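PDB 4G1P: Cys-Gly metallodipeptidase DUG1 from Saccharomyces cerevisiae, which hydrolyses the dipeptide Cys-Gly as a two-zinc M20-family dipeptidase and serves as the catalytic component of the glutathione-degrading DUG complex. Local coordinates for residues V210-L215 and T417-S422; S199-L204 and L439-R444; I347-D352 and G387-S392; I285-E290 and D308-R313. All coordinates share one frame; numbering follows the deposited sequence.

Contact 1 is the hub. Its parallel strands lie about 8 Å, centre to centre, from contact 2, whose N201 ND2 reaches T212 OG1 at 2.9 Å, a probable hydrogen bond. Contact 3 is centred about 11 Å from contact 1; its strand 378-391 pairs with strand 210-226 in the same sheet, L215 N lying 2.7 Å from W390 O, a probable hydrogen bond. These three line the active site: D200 of contact 2 binds a zinc ion, while S422 of contact 1 and R348 of contact 3 belong to the pocket of the bound cysteine. Contact 4 is peripheral, its centre about 13 Å from that of contact 1, and meets contact 2 where L204 packs on I285, F287 and L310.

Contact 1 of 4, residues V210-L215 and T417-S422; sequences VLTYGL and TREGGS. With CYS (cysteine), chain E.
V210 opens the strand by laying its CB and both methyls against T417, the two side chains crossing at about a right angle; V210 CG2 comes within 3.4 Å of T417 OG1. At L211 the backbone takes over: T417 N donates to L211 O at 2.9 Å, nearly straight at 172°. T417 OG1 adds a weak bond to the same oxygen, its position between backbone N and carbonyl carbon (chi1 62°) turning it back toward the neighbouring strand.

T212 sits opposite T417, its own hydroxyl in a weak bond to T417 OG1, though its stronger partner is N201. The methyl T212 CG2 rests 3.9 Å from E419 CG. Next, Y213 N returns a bond of 2.9 Å to T417 O, so one residue, T417, is held on both sides of T212 in the parallel pattern. The ring of Y213 is covered on one face by R418 CG, a CH-pi contact of 3.9 Å to the ring centroid, displaced toward the rim.

G214 O accepts from E419 N, a bent bond with 131° at the hydrogen. L215 finishes the walk with CD2, which lies 3.6 Å from E419 CB and equally close to G421 O. Beyond E419 the chain turns, G421 N bonding to E419 OE1, and S422 arrives beside the bound cysteine, with S422 N 3.6 Å from its O; S422 OG is held by R216 O. Strands 210-226 and 415-419 pair in the mixed sheet of this M20 peptidase, and the glycine-containing loop that follows carries S422 into the cysteine and glycine pocket.

Contact 2 of 4, residues S199-L204 and L439-R444; sequences SDNYWL and LLPMGR
S199 and W203 make the two direct hydrogen bonds. S199 OG, anti to its backbone N (chi1 -171°), donates to L440 O at 2.8 Å. W203 N meets G443 O at 2.7 Å, nearly straight at 170°, and this same oxygen lies over one face of the indole.

Three waters bridge the segments as well. One gives protons to S199 OG and N201 O and accepts from M442 N; a second joins G443 N to N201 O. The third lies in the plane of the indole at its edge, accepting from W203 NE1 at 3.0 Å and donating to P441 O.

Packing centres on P441. Its CB sits 3.5 Å from Y202 C, and its CG meets W203 CD1 at 4.0 Å with the side chains crossing at about a right angle. N201 runs beside the proline ring, pointing the same way, with OD1 3.6 Å from P441 CB, while N201 ND2 bonds to T212 OG1.

The segments leave the ends of neighbouring parallel strands, 195-198 and 437-439, of the catalytic sheet. Within the first, D200 binds a zinc ion with D137 of helix 135-154, while helix 458-477 packs against S199, L440 and M442.

Contact 3 of 4, residues I347-D352 and G387-S392; sequences IRTVPD and GAYWVS. With CYS (cysteine), chain E.
The P351-D352 peptide bond is modelled cis although D352 is not a proline, and D352 CA lies 3.5 Å from Y389 OH. Just before it, the peptide link between V350 and P351 lies flat against the ring of Y389, a ring face covered by main chain as well as by the proline ring. P351 N stands 3.7 Å above the ring plane, over its centre, while V350 C lies toward the rim and V350 O comes 3.3 Å from Y389 CE2. On that face P351 CD makes a CH-pi contact, 4.2 Å from the ring centroid, and P351 CB touches Y389 CE1 at 3.7 Å. Y389 CB points toward 347-352, and CG lies between backbone N and carbonyl carbon (chi1 59°).

T349 comes in differently: its OG1 is in the ring plane at the edge, 3.6 Å from Y389 CD2. Farther along, P351 CG packs on V391 CG2 at 4.0 Å. A water joins D352 OD1 to Y389 OH.

On the side away from Y389, R348 serves the ligand. R348 NH1 donates to O of the bound cysteine at 2.9 Å and 168°, and R348 NH2 bonds to S234 of the second subunit, so this arginine ties substrate pocket to dimer partner. Strands 340-349 and 378-391 both pair antiparallel with strand 210-226; helix 355-371 packs on I347 and T349, and helix 426-433 on A388 and W390.

Contact 4 of 4, residues I285-E290 and D308-R313; sequences IEFSVE and DILMHR
On the helix whose I309 and L310 face F287, the carbonyl oxygen D308 O is gripped twice by one residue. H312 N makes the regular helical bond at 2.9 Å, and H312 ND1 reaches the same oxygen from the opposite face of the carbonyl plane at 3.2 Å, a bond bent to 137°. The imidazole is thereby turned back over its own helix; it also stacks with Y303 and packs on G239 of the second subunit.

The contact itself is mostly apolar. F287 projects toward the helix with CG anti to its backbone N (chi1 -165°), and three residues gather round its ring. I309 CG2 comes in at the edge, near the ring plane, 3.7 Å from F287 CE2. L310 CD2 meets F287 CD2 at 3.8 Å, the side chains crossing obliquely. R313 NH1 lies 3.5 Å from F287 CZ, with guanidinium and ring planes perpendicular.

Before F287 in sequence, I285 CG2 touches L310 CD1 at 3.9 Å; after it, V289 CB meets I309 CD1 at 3.6 Å. S288, at the N-cap of helix 289-296, bonds through OG to E291. L204 and L292 add to the apolar cluster, while V240 and I236 of the second subunit pack on I309 and R313. Away from the metal and substrate sites, a loop leading into helix 289-296 thus packs through F287 on helix 306-314 in a buried apolar cluster.

Contact 1 of 4, residues V210-L215 and T417-S422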
# COMPACT_ATOMS: atom_id res chain seq x y z
N VAL A 210 -26.91 23.37 -9.88
CA VAL A 210 -27.18 23.67 -8.48
C VAL A 210 -26.38 24.89 -8.05
O VAL A 210 -25.41 25.28 -8.70
CB VAL A 210 -26.82 22.48 -7.52
CG1 VAL A 210 -27.38 21.17 -8.02
CG2 VAL A 210 -25.32 22.36 -7.35
N LEU A 211 -26.79 25.50 -6.96
CA LEU A 211 -25.92 26.45 -6.29
C LEU A 211 -25.72 25.92 -4.87
O LEU A 211 -26.64 25.36 -4.26
CB LEU A 211 -26.51 27.86 -6.31
CG LEU A 211 -26.72 28.42 -7.71
CD1 LEU A 211 -27.34 29.79 -7.63
CD2 LEU A 211 -25.41 28.49 -8.48
N THR A 212 -24.50 26.05 -4.38
CA THR A 212 -24.13 25.36 -3.17
C THR A 212 -23.96 26.32 -2.03
O THR A 212 -23.20 27.27 -2.13
CB THR A 212 -22.89 24.49 -3.40
OG1 THR A 212 -23.22 23.47 -4.35
CG2 THR A 212 -22.43 23.84 -2.10
N TYR A 213 -24.68 26.08 -0.95
CA TYR A 213 -24.64 26.97 0.20
C TYR A 213 -24.01 26.36 1.46
O TYR A 213 -23.97 27.01 2.52
CB TYR A 213 -26.04 27.53 0.50
CG TYR A 213 -27.07 26.51 0.95
CD1 TYR A 213 -27.85 25.83 0.03
CD2 TYR A 213 -27.25 26.23 2.30
CE1 TYR A 213 -28.78 24.90 0.44
CE2 TYR A 213 -28.17 25.31 2.71
CZ TYR A 213 -28.93 24.64 1.79
OH TYR A 213 -29.86 23.72 2.21
N GLY A 214 -23.52 25.12 1.36
CA GLY A 214 -22.93 24.43 2.51
C GLY A 214 -21.89 23.36 2.23
O GLY A 214 -22.03 22.55 1.31
N LEU A 215 -20.83 23.34 3.03
CA LEU A 215 -19.79 22.32 2.90
C LEU A 215 -19.55 21.61 4.22
O LEU A 215 -19.56 22.22 5.28
CB LEU A 215 -18.47 22.96 2.49
CG LEU A 215 -18.38 23.57 1.10
CD1 LEU A 215 -17.33 24.64 1.12
CD2 LEU A 215 -18.01 22.49 0.11
N THR A 417 -28.27 23.46 -2.88
CA THR A 417 -27.76 22.22 -2.32
C THR A 417 -26.61 22.46 -1.38
O THR A 417 -25.97 23.51 -1.40
CB THR A 417 -27.22 21.30 -3.42
OG1 THR A 417 -26.13 21.96 -4.08
CG2 THR A 417 -28.29 20.96 -4.43
N ARG A 418 -26.34 21.47 -0.56
CA ARG A 418 -25.13 21.48 0.24
C ARG A 418 -24.14 20.52 -0.40
O ARG A 418 -24.45 19.92 -1.43
CB ARG A 418 -25.45 21.13 1.69
CG ARG A 418 -26.30 22.22 2.32
CD ARG A 418 -26.89 21.79 3.63
NE ARG A 418 -25.89 21.76 4.70
CZ ARG A 418 -26.20 21.72 5.98
NH1 ARG A 418 -27.47 21.73 6.36
NH2 ARG A 418 -25.24 21.69 6.89
N GLU A 419 -22.96 20.40 0.19
CA GLU A 419 -21.92 19.54 -0.36
C GLU A 419 -21.42 18.54 0.67
O GLU A 419 -21.18 18.90 1.83
CB GLU A 419 -20.73 20.38 -0.82
CG GLU A 419 -20.51 20.41 -2.31
CD GLU A 419 -20.22 19.04 -2.90
OE1 GLU A 419 -19.41 18.29 -2.30
OE2 GLU A 419 -20.79 18.73 -3.96
N GLY A 420 -21.25 17.30 0.23
CA GLY A 420 -20.58 16.29 1.03
C GLY A 420 -19.09 16.56 1.09
O GLY A 420 -18.43 16.25 2.09
N GLY A 421 -18.56 17.14 0.02
CA GLY A 421 -17.14 17.45 -0.05
C GLY A 421 -16.78 18.66 0.78
O GLY A 421 -17.64 19.20 1.49
N SER A 422 -15.53 19.09 0.68
CA SER A 422 -15.00 20.15 1.51
C SER A 422 -14.14 21.13 0.73
O SER A 422 -13.41 20.75 -0.18
CB SER A 422 -14.15 19.56 2.61
OG SER A 422 -14.90 18.59 3.30
N CYS E . -10.16 17.01 -1.16
CA CYS E . -10.21 16.54 0.21
C CYS E . -11.67 16.21 0.56
O CYS E . -12.56 17.05 0.41
CB CYS E . -9.61 17.58 1.16
SG CYS E . -9.59 17.08 2.86

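Contact 2 of 4, residues S199-L204 and L439-R444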
# COMPACT_ATOMS: atom_id res chain seq x y z
N SER A 199 -15.49 28.13 -7.54
CA SER A 199 -15.97 27.05 -8.37
C SER A 199 -15.09 25.84 -8.12
O SER A 199 -14.04 25.69 -8.73
CB SER A 199 -15.90 27.45 -9.83
OG SER A 199 -16.55 26.49 -10.63
N ASP A 200 -15.51 24.98 -7.21
CA ASP A 200 -14.67 23.88 -6.78
C ASP A 200 -15.51 22.73 -6.23
O ASP A 200 -15.10 22.05 -5.29
CB ASP A 200 -13.71 24.36 -5.70
CG ASP A 200 -12.40 23.58 -5.69
OD1 ASP A 200 -12.24 22.63 -6.47
OD2 ASP A 200 -11.52 23.93 -4.87
N ASN A 201 -16.68 22.53 -6.80
CA ASN A 201 -17.48 21.36 -6.51
C ASN A 201 -18.34 21.04 -7.71
O ASN A 201 -18.01 21.45 -8.80
CB ASN A 201 -18.32 21.55 -5.23
CG ASN A 201 -19.39 22.60 -5.38
OD1 ASN A 201 -19.15 23.69 -5.93
ND2 ASN A 201 -20.59 22.28 -4.91
N TYR A 202 -19.44 20.31 -7.51
CA TYR A 202 -20.17 19.71 -8.63
C TYR A 202 -21.65 19.78 -8.39
O TYR A 202 -22.09 19.97 -7.25
CB TYR A 202 -19.76 18.23 -8.78
CG TYR A 202 -18.33 18.04 -8.36
CD1 TYR A 202 -18.01 17.77 -7.03
CD2 TYR A 202 -17.30 18.22 -9.26
CE1 TYR A 202 -16.69 17.65 -6.63
CE2 TYR A 202 -15.98 18.09 -8.88
CZ TYR A 202 -15.68 17.81 -7.56
OH TYR A 202 -14.36 17.69 -7.17
N TRP A 203 -22.43 19.60 -9.46
CA TRP A 203 -23.87 19.42 -9.34
C TRP A 203 -24.08 18.19 -8.50
O TRP A 203 -23.22 17.31 -8.44
CB TRP A 203 -24.50 19.14 -10.70
CG TRP A 203 -24.46 20.26 -11.65
CD1 TRP A 203 -23.96 21.51 -11.43
CD2 TRP A 203 -24.95 20.25 -12.99
NE1 TRP A 203 -24.10 22.28 -12.56
CE2 TRP A 203 -24.70 21.53 -13.54
CE3 TRP A 203 -25.57 19.29 -13.80
CZ2 TRP A 203 -25.06 21.87 -14.84
CZ3 TRP A 203 -25.92 19.63 -15.09
CH2 TRP A 203 -25.67 20.91 -15.59
N LEU A 204 -25.23 18.13 -7.86
CA LEU A 204 -25.60 16.95 -7.08
C LEU A 204 -25.64 15.69 -7.96
O LEU A 204 -25.16 14.63 -7.58
CB LEU A 204 -26.97 17.20 -6.46
CG LEU A 204 -27.60 16.02 -5.75
CD1 LEU A 204 -26.73 15.68 -4.56
CD2 LEU A 204 -29.01 16.40 -5.32
N LEU A 439 -20.71 29.34 -3.80
CA LEU A 439 -20.12 28.21 -4.51
C LEU A 439 -20.85 27.90 -5.81
O LEU A 439 -22.03 27.58 -5.80
CB LEU A 439 -20.11 26.97 -3.63
CG LEU A 439 -19.44 27.11 -2.28
CD1 LEU A 439 -19.38 25.75 -1.66
CD2 LEU A 439 -18.06 27.70 -2.44
N LEU A 440 -20.12 27.99 -6.92
CA LEU A 440 -20.69 27.86 -8.26
C LEU A 440 -20.11 26.65 -8.97
O LEU A 440 -19.16 26.78 -9.75
CB LEU A 440 -20.36 29.10 -9.09
CG LEU A 440 -21.35 29.67 -10.10
CD1 LEU A 440 -20.63 30.55 -11.09
CD2 LEU A 440 -22.15 28.60 -10.82
N PRO A 441 -20.68 25.47 -8.73
CA PRO A 441 -20.19 24.22 -9.31
C PRO A 441 -20.16 24.25 -10.83
O PRO A 441 -21.12 24.65 -11.47
CB PRO A 441 -21.22 23.19 -8.85
CG PRO A 441 -22.47 23.98 -8.64
CD PRO A 441 -21.99 25.31 -8.08
N MET A 442 -19.06 23.82 -11.42
CA MET A 442 -19.03 23.69 -12.85
C MET A 442 -19.54 22.33 -13.27
O MET A 442 -20.50 22.23 -14.04
CB MET A 442 -17.64 23.90 -13.41
CG MET A 442 -17.54 23.62 -14.89
SD MET A 442 -16.16 24.51 -15.60
CE MET A 442 -16.93 26.07 -16.03
N GLY A 443 -18.90 21.28 -12.76
CA GLY A 443 -19.16 19.95 -13.26
C GLY A 443 -20.31 19.17 -12.64
O GLY A 443 -21.06 19.67 -11.79
N ARG A 444 -20.43 17.91 -13.08
CA ARG A 444 -21.48 17.01 -12.61
C ARG A 444 -20.97 16.13 -11.48
O ARG A 444 -19.76 16.05 -11.25
CB ARG A 444 -21.98 16.14 -13.75
CG ARG A 444 -22.26 16.92 -15.03
CD ARG A 444 -22.97 16.05 -16.02
NE ARG A 444 -23.17 16.73 -17.30
CZ ARG A 444 -23.59 16.11 -18.40
NH1 ARG A 444 -23.85 14.81 -18.38
NH2 ARG A 444 -23.74 16.80 -19.53
O HOH W 1 -16.63 23.76 -9.74
O HOH W 2 -16.63 21.20 -11.59
O HOH W 3 -23.39 25.17 -12.69

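Contact 3 of 4, residues I347-D352 and G387-S392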
# COMPACT_ATOMS: atom_id res chain seq x y z
N ILE A 347 -12.94 12.05 9.07
CA ILE A 347 -14.30 12.34 9.45
C ILE A 347 -14.78 13.61 8.76
O ILE A 347 -14.11 14.65 8.79
CB ILE A 347 -14.45 12.48 10.97
CG1 ILE A 347 -13.98 11.19 11.67
CG2 ILE A 347 -15.89 12.80 11.32
CD1 ILE A 347 -13.96 11.26 13.20
N ARG A 348 -15.93 13.52 8.10
CA ARG A 348 -16.57 14.69 7.52
C ARG A 348 -17.37 15.40 8.60
O ARG A 348 -18.29 14.83 9.18
CB ARG A 348 -17.48 14.29 6.36
CG ARG A 348 -16.72 13.69 5.17
CD ARG A 348 -15.89 14.72 4.43
NE ARG A 348 -15.00 14.09 3.46
CZ ARG A 348 -14.23 14.73 2.58
NH1 ARG A 348 -14.25 16.06 2.49
NH2 ARG A 348 -13.46 14.02 1.76
N THR A 349 -17.00 16.63 8.90
CA THR A 349 -17.65 17.35 9.99
C THR A 349 -18.84 18.19 9.53
O THR A 349 -18.89 18.67 8.40
CB THR A 349 -16.66 18.22 10.75
OG1 THR A 349 -16.23 19.28 9.90
CG2 THR A 349 -15.45 17.40 11.17
N VAL A 350 -19.81 18.35 10.42
CA VAL A 350 -20.99 19.14 10.17
C VAL A 350 -21.18 20.05 11.36
O VAL A 350 -20.50 19.89 12.38
CB VAL A 350 -22.22 18.24 10.06
CG1 VAL A 350 -22.07 17.27 8.88
CG2 VAL A 350 -22.43 17.50 11.36
N PRO A 351 -22.09 21.04 11.26
CA PRO A 351 -22.40 21.75 12.50
C PRO A 351 -23.14 20.82 13.47
O PRO A 351 -23.95 19.99 13.05
CB PRO A 351 -23.30 22.89 12.02
CG PRO A 351 -23.89 22.39 10.73
CD PRO A 351 -22.80 21.60 10.10
N ASP A 352 -22.87 20.95 14.77
CA ASP A 352 -21.92 21.94 15.26
C ASP A 352 -20.68 21.27 15.84
O ASP A 352 -20.36 21.47 17.00
CB ASP A 352 -22.57 22.79 16.36
CG ASP A 352 -24.01 23.18 16.04
OD1 ASP A 352 -24.27 23.73 14.94
OD2 ASP A 352 -24.89 22.91 16.88
N GLY A 387 -10.11 20.87 8.19
CA GLY A 387 -10.71 21.91 7.38
C GLY A 387 -12.13 22.10 7.87
O GLY A 387 -12.82 21.12 8.14
N ALA A 388 -12.56 23.36 7.99
CA ALA A 388 -13.82 23.66 8.64
C ALA A 388 -15.02 23.38 7.77
O ALA A 388 -14.93 23.43 6.55
CB ALA A 388 -13.85 25.09 9.08
N TYR A 389 -16.15 23.06 8.40
CA TYR A 389 -17.41 23.02 7.69
C TYR A 389 -17.91 24.45 7.47
O TYR A 389 -17.40 25.39 8.08
CB TYR A 389 -18.44 22.19 8.45
CG TYR A 389 -18.75 22.68 9.84
CD1 TYR A 389 -19.62 23.76 10.05
CD2 TYR A 389 -18.22 22.05 10.96
CE1 TYR A 389 -19.92 24.20 11.31
CE2 TYR A 389 -18.52 22.49 12.23
CZ TYR A 389 -19.37 23.56 12.40
OH TYR A 389 -19.67 24.01 13.66
N TRP A 390 -18.91 24.61 6.62
CA TRP A 390 -19.39 25.94 6.30
C TRP A 390 -20.84 25.87 5.91
O TRP A 390 -21.24 25.00 5.14
CB TRP A 390 -18.55 26.55 5.17
CG TRP A 390 -19.07 27.84 4.60
CD1 TRP A 390 -18.93 29.09 5.13
CD2 TRP A 390 -19.79 28.01 3.37
NE1 TRP A 390 -19.52 30.03 4.31
CE2 TRP A 390 -20.05 29.39 3.22
CE3 TRP A 390 -20.23 27.13 2.37
CZ2 TRP A 390 -20.74 29.91 2.12
CZ3 TRP A 390 -20.92 27.64 1.29
CH2 TRP A 390 -21.17 29.03 1.17
N VAL A 391 -21.65 26.76 6.47
CA VAL A 391 -23.05 26.81 6.11
C VAL A 391 -23.42 28.28 5.95
O VAL A 391 -23.05 29.12 6.76
CB VAL A 391 -23.98 26.19 7.18
CG1 VAL A 391 -25.34 25.92 6.58
CG2 VAL A 391 -23.42 24.91 7.72
N SER A 392 -24.15 28.57 4.88
CA SER A 392 -24.59 29.93 4.65
C SER A 392 -26.03 29.95 4.20
O SER A 392 -26.58 28.93 3.78
CB SER A 392 -23.71 30.59 3.60
OG SER A 392 -24.48 31.52 2.87
N CYS E . -10.16 17.01 -1.16
CA CYS E . -10.21 16.54 0.21
C CYS E . -11.67 16.21 0.56
O CYS E . -12.56 17.05 0.41
CB CYS E . -9.61 17.58 1.16
SG CYS E . -9.59 17.08 2.86
O HOH W 4 -22.03 25.67 14.30

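Contact 4 of 4, residues I285-E290 and D308-R313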
# COMPACT_ATOMS: atom_id res chain seq x y z
N ILE A 285 -35.85 19.02 -4.05
CA ILE A 285 -34.57 18.82 -4.63
C ILE A 285 -34.93 17.72 -5.57
O ILE A 285 -35.88 17.03 -5.36
CB ILE A 285 -33.43 18.70 -3.63
CG1 ILE A 285 -32.97 20.09 -3.26
CG2 ILE A 285 -32.27 17.95 -4.22
CD1 ILE A 285 -32.28 20.12 -1.95
N GLU A 286 -34.19 17.57 -6.64
CA GLU A 286 -34.34 16.42 -7.47
C GLU A 286 -33.20 15.48 -7.30
O GLU A 286 -32.10 15.79 -7.62
CB GLU A 286 -34.45 16.79 -8.92
CG GLU A 286 -34.94 18.19 -9.13
CD GLU A 286 -35.81 18.32 -10.35
OE1 GLU A 286 -35.67 17.50 -11.25
OE2 GLU A 286 -36.61 19.24 -10.39
N PHE A 287 -33.50 14.32 -6.78
CA PHE A 287 -32.48 13.28 -6.65
C PHE A 287 -33.10 11.95 -6.27
O PHE A 287 -34.10 11.89 -5.56
CB PHE A 287 -31.45 13.66 -5.60
CG PHE A 287 -30.21 12.83 -5.65
CD1 PHE A 287 -29.36 12.93 -6.74
CD2 PHE A 287 -29.89 11.97 -4.62
CE1 PHE A 287 -28.20 12.17 -6.79
CE2 PHE A 287 -28.74 11.21 -4.67
CZ PHE A 287 -27.89 11.31 -5.75
N SER A 288 -32.48 10.87 -6.74
CA SER A 288 -32.94 9.54 -6.42
C SER A 288 -31.75 8.60 -6.29
O SER A 288 -30.66 8.86 -6.83
CB SER A 288 -33.84 9.04 -7.52
OG SER A 288 -33.08 8.91 -8.70
N VAL A 289 -31.97 7.49 -5.59
CA VAL A 289 -30.93 6.52 -5.34
C VAL A 289 -30.44 5.92 -6.66
O VAL A 289 -29.27 5.53 -6.78
CB VAL A 289 -31.40 5.42 -4.36
CG1 VAL A 289 -32.42 4.51 -5.02
CG2 VAL A 289 -30.22 4.62 -3.83
N GLU A 290 -31.31 5.89 -7.66
CA GLU A 290 -30.94 5.40 -8.98
C GLU A 290 -29.82 6.23 -9.55
O GLU A 290 -28.94 5.72 -10.24
CB GLU A 290 -32.13 5.44 -9.94
CG GLU A 290 -33.15 4.35 -9.72
CD GLU A 290 -33.89 4.47 -8.40
OE1 GLU A 290 -34.08 5.62 -7.91
OE2 GLU A 290 -34.26 3.41 -7.85
N ASP A 308 -32.94 10.89 3.02
CA ASP A 308 -31.88 10.25 3.78
C ASP A 308 -30.54 10.33 3.08
O ASP A 308 -29.54 10.70 3.70
CB ASP A 308 -32.24 8.79 4.06
CG ASP A 308 -33.25 8.66 5.18
OD1 ASP A 308 -33.15 9.45 6.15
OD2 ASP A 308 -34.13 7.77 5.07
N ILE A 309 -30.52 9.99 1.80
CA ILE A 309 -29.31 10.11 1.01
C ILE A 309 -28.79 11.53 1.11
O ILE A 309 -27.60 11.76 1.35
CB ILE A 309 -29.56 9.78 -0.46
CG1 ILE A 309 -30.07 8.35 -0.62
CG2 ILE A 309 -28.29 9.96 -1.25
CD1 ILE A 309 -30.69 8.06 -1.97
N LEU A 310 -29.68 12.50 0.96
CA LEU A 310 -29.25 13.88 0.94
C LEU A 310 -28.71 14.30 2.31
O LEU A 310 -27.64 14.90 2.41
CB LEU A 310 -30.35 14.82 0.44
CG LEU A 310 -30.85 14.57 -0.99
CD1 LEU A 310 -32.07 15.41 -1.30
CD2 LEU A 310 -29.77 14.82 -2.04
N MET A 311 -29.44 13.94 3.37
CA MET A 311 -29.04 14.38 4.70
C MET A 311 -27.78 13.70 5.21
O MET A 311 -27.00 14.29 5.97
CB MET A 311 -30.19 14.22 5.69
CG MET A 311 -31.27 15.28 5.51
SD MET A 311 -32.40 15.31 6.90
CE MET A 311 -32.85 13.57 6.97
N HIS A 312 -27.56 12.46 4.76
CA HIS A 312 -26.34 11.77 5.13
C HIS A 312 -25.13 12.17 4.28
O HIS A 312 -23.99 11.98 4.72
CB HIS A 312 -26.56 10.26 5.20
CG HIS A 312 -27.23 9.82 6.47
ND1 HIS A 312 -28.56 9.47 6.53
CD2 HIS A 312 -26.76 9.74 7.73
CE1 HIS A 312 -28.87 9.17 7.78
NE2 HIS A 312 -27.79 9.33 8.53
N ARG A 313 -25.36 12.74 3.10
CA ARG A 313 -24.28 13.40 2.37
C ARG A 313 -23.99 14.79 2.90
O ARG A 313 -22.86 15.25 2.85
CB ARG A 313 -24.60 13.59 0.89
CG ARG A 313 -24.91 12.34 0.14
CD ARG A 313 -25.50 12.71 -1.21
NE ARG A 313 -24.47 13.24 -2.09
CZ ARG A 313 -24.25 12.78 -3.31
NH1 ARG A 313 -25.00 11.79 -3.78
NH2 ARG A 313 -23.29 13.30 -4.07